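Local coordinates for oligopeptide ABC transporter, periplasmic oligopeptide-binding protein, putative (Thermotoga maritima MSB8, PDB 5IPW), which probably binds oligopeptides in the periplasm and hands them to an ABC transporter for uptake, at residues 236-244 against 255-263. Sequence-based numbering, arbitrary orientation.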
# COMPACT_ATOMS: atom_id res chain seq x y z
N LEU A 236 -5.82 -7.66 -26.09
CA LEU A 236 -5.86 -6.31 -25.55
C LEU A 236 -4.49 -5.61 -25.63
O LEU A 236 -3.53 -6.05 -25.00
CB LEU A 236 -6.32 -6.37 -24.10
CG LEU A 236 -6.41 -5.05 -23.35
CD1 LEU A 236 -7.46 -4.18 -24.01
CD2 LEU A 236 -6.76 -5.28 -21.88
N PRO A 237 -4.38 -4.52 -26.41
CA PRO A 237 -3.12 -3.77 -26.42
C PRO A 237 -2.79 -3.24 -25.04
O PRO A 237 -3.70 -2.87 -24.30
CB PRO A 237 -3.41 -2.60 -27.36
CG PRO A 237 -4.48 -3.11 -28.26
CD PRO A 237 -5.34 -3.96 -27.38
N THR A 238 -1.51 -3.22 -24.71
CA THR A 238 -1.09 -2.86 -23.37
C THR A 238 0.17 -1.97 -23.37
O THR A 238 0.93 -1.96 -24.35
CB THR A 238 -0.85 -4.13 -22.52
OG1 THR A 238 -0.47 -3.77 -21.18
CG2 THR A 238 0.24 -4.97 -23.11
N LEU A 239 0.35 -1.24 -22.27
CA LEU A 239 1.57 -0.47 -22.00
C LEU A 239 2.50 -1.20 -21.02
O LEU A 239 3.57 -0.71 -20.69
CB LEU A 239 1.19 0.91 -21.44
CG LEU A 239 0.45 1.81 -22.44
CD1 LEU A 239 -0.18 3.01 -21.78
CD2 LEU A 239 1.36 2.27 -23.56
N SER A 240 2.09 -2.39 -20.58
CA SER A 240 2.87 -3.14 -19.59
C SER A 240 4.14 -3.75 -20.19
O SER A 240 4.22 -3.98 -21.40
CB SER A 240 2.01 -4.25 -18.98
OG SER A 240 0.98 -3.70 -18.19
N PRO A 241 5.14 -4.02 -19.35
CA PRO A 241 6.36 -4.70 -19.81
C PRO A 241 6.14 -6.14 -20.31
O PRO A 241 6.94 -6.65 -21.10
CB PRO A 241 7.24 -4.70 -18.56
CG PRO A 241 6.29 -4.60 -17.42
CD PRO A 241 5.21 -3.69 -17.92
N TRP A 242 5.09 -6.81 -19.85
CA TRP A 242 4.71 -8.08 -20.44
C TRP A 242 3.21 -8.12 -20.70
O TRP A 242 2.45 -7.35 -20.10
CB TRP A 242 5.10 -9.26 -19.54
CG TRP A 242 6.53 -9.34 -19.14
CD1 TRP A 242 7.53 -9.93 -19.83
CD2 TRP A 242 7.11 -8.85 -17.93
NE1 TRP A 242 8.71 -9.83 -19.14
CE2 TRP A 242 8.48 -9.17 -17.96
CE3 TRP A 242 6.60 -8.17 -16.82
CZ2 TRP A 242 9.35 -8.84 -16.93
CZ3 TRP A 242 7.47 -7.84 -15.79
CH2 TRP A 242 8.83 -8.18 -15.85
N LYS A 243 2.81 -9.02 -21.59
CA LYS A 243 1.42 -9.19 -22.03
C LYS A 243 1.08 -10.69 -22.03
O LYS A 243 1.94 -11.53 -22.33
CB LYS A 243 1.23 -8.63 -23.45
CG LYS A 243 2.04 -9.39 -24.50
CD LYS A 243 1.93 -8.84 -25.91
CE LYS A 243 2.87 -9.63 -26.83
NZ LYS A 243 2.95 -9.11 -28.22
N PRO A 244 -0.18 -11.05 -21.72
CA PRO A 244 -0.55 -12.47 -21.74
C PRO A 244 -0.61 -13.07 -23.15
O PRO A 244 -1.22 -12.48 -24.03
CB PRO A 244 -1.93 -12.49 -21.10
CG PRO A 244 -2.46 -11.10 -21.26
CD PRO A 244 -1.26 -10.21 -21.16
N LEU A 255 3.18 -14.78 -19.79
CA LEU A 255 3.33 -13.40 -20.25
C LEU A 255 4.58 -13.28 -21.11
O LEU A 255 5.62 -13.82 -20.78
CB LEU A 255 3.43 -12.43 -19.08
CG LEU A 255 2.38 -12.56 -17.98
CD1 LEU A 255 2.84 -11.82 -16.75
CD2 LEU A 255 1.02 -12.06 -18.42
N GLU A 256 4.46 -12.57 -22.22
CA GLU A 256 5.56 -12.34 -23.13
C GLU A 256 5.92 -10.86 -23.11
O GLU A 256 5.07 -9.99 -22.87
CB GLU A 256 5.18 -12.77 -24.55
CG GLU A 256 6.29 -12.69 -25.57
CD GLU A 256 5.86 -13.17 -26.95
OE1 GLU A 256 6.49 -14.11 -27.48
OE2 GLU A 256 4.90 -12.61 -27.52
N ARG A 257 7.20 -10.57 -23.34
CA ARG A 257 7.67 -9.20 -23.36
C ARG A 257 6.88 -8.37 -24.37
O ARG A 257 6.57 -8.83 -25.47
CB ARG A 257 9.15 -9.15 -23.69
CG ARG A 257 9.54 -9.68 -25.06
CD ARG A 257 11.05 -9.70 -25.18
NE ARG A 257 11.57 -8.47 -24.63
CZ ARG A 257 12.49 -8.34 -23.68
NH1 ARG A 257 13.12 -9.38 -23.16
NH2 ARG A 257 12.80 -7.12 -23.29
N ASN A 258 6.55 -7.15 -23.95
CA ASN A 258 5.94 -6.16 -24.83
C ASN A 258 7.02 -5.51 -25.68
O ASN A 258 7.84 -4.75 -25.17
CB ASN A 258 5.24 -5.09 -24.00
CG ASN A 258 4.74 -3.94 -24.84
OD1 ASN A 258 4.87 -3.95 -26.06
ND2 ASN A 258 4.15 -2.94 -24.19
N PRO A 259 7.03 -5.81 -27.00
CA PRO A 259 8.13 -5.35 -27.84
C PRO A 259 8.15 -3.83 -28.04
O PRO A 259 9.14 -3.31 -28.53
CB PRO A 259 7.88 -6.07 -29.16
CG PRO A 259 6.41 -6.26 -29.21
CD PRO A 259 5.97 -6.47 -27.79
N TYR A 260 7.07 -3.15 -27.65
CA TYR A 260 6.98 -1.69 -27.71
C TYR A 260 7.15 -1.03 -26.35
O TYR A 260 6.78 0.14 -26.17
CB TYR A 260 5.64 -1.28 -28.33
CG TYR A 260 5.57 -1.62 -29.79
CD1 TYR A 260 6.13 -0.77 -30.73
CD2 TYR A 260 4.98 -2.80 -30.23
CE1 TYR A 260 6.10 -1.07 -32.08
CE2 TYR A 260 4.94 -3.12 -31.57
CZ TYR A 260 5.51 -2.24 -32.50
OH TYR A 260 5.50 -2.51 -33.86
N PHE A 261 7.70 -1.75 -25.38
CA PHE A 261 7.88 -1.17 -24.04
C PHE A 261 8.81 0.04 -24.12
O PHE A 261 9.79 0.04 -24.88
CB PHE A 261 8.39 -2.18 -23.02
CG PHE A 261 8.22 -1.73 -21.60
CD1 PHE A 261 6.96 -1.44 -21.11
CD2 PHE A 261 9.31 -1.55 -20.77
CE1 PHE A 261 6.79 -0.99 -19.81
CE2 PHE A 261 9.15 -1.11 -19.47
CZ PHE A 261 7.89 -0.83 -18.99
N TRP A 262 8.51 1.04 -23.29
CA TRP A 262 8.92 2.43 -23.51
C TRP A 262 9.96 2.90 -22.51
O TRP A 262 10.20 4.10 -22.41
CB TRP A 262 7.69 3.35 -23.42
CG TRP A 262 6.74 2.87 -22.40
CD1 TRP A 262 5.69 2.03 -22.60
CD2 TRP A 262 6.78 3.14 -21.01
NE1 TRP A 262 5.06 1.77 -21.42
CE2 TRP A 262 5.71 2.44 -20.42
CE3 TRP A 262 7.61 3.91 -20.19
CZ2 TRP A 262 5.44 2.48 -19.05
CZ3 TRP A 262 7.34 3.95 -18.83
CH2 TRP A 262 6.27 3.24 -18.27
N ALA A 263 10.56 1.98 -21.77
CA ALA A 263 11.62 2.33 -20.84
C ALA A 263 12.87 1.57 -21.19
O ALA A 263 12.80 0.48 -21.72
CB ALA A 263 11.21 2.03 -19.41
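Lys243 and Glu256 form the antiparallel hydrogen-bonded pair of a beta hairpin, Lys243 N giving to Glu256 O at 2.8 Å and Glu256 N to Lys243 O at 2.7 Å; Asn258 N continues the ladder to Pro241 O. The extended side chains of Lys243 and Glu256 run side by side, yet Lys243 NZ stays 4.1 Å from Glu256 OE2, beyond a salt bridge, while Glu256 OE1 is hydrogen-bonded to Tyr276 OH on the adjacent strand 276-281. Asn258 suits its place because its amide works both ways: with CG anti to the backbone N (chi1 173°), ND2 reaches Ser240 O at 3.0 Å, with the oxygen nearly in the plane of the Asn258 amide, and OD1 accepts from Tyr260 N in an Asx turn. Pro241, with no N-H to satisfy, lays CB over the face of Phe261, 3.9 Å from the ring centroid, a CH-pi contact. Trp262 NE1 donates to Leu239 O at 3.0 Å, on a carbonyl lone pair, and Phe261 CE1 lies over one face of the indole. Three successive carbonyls, of Leu239, Ser240 and Pro241, thus receive an indole, an amide and a backbone N-H, so the loop running into the hairpin is held through its carbonyls.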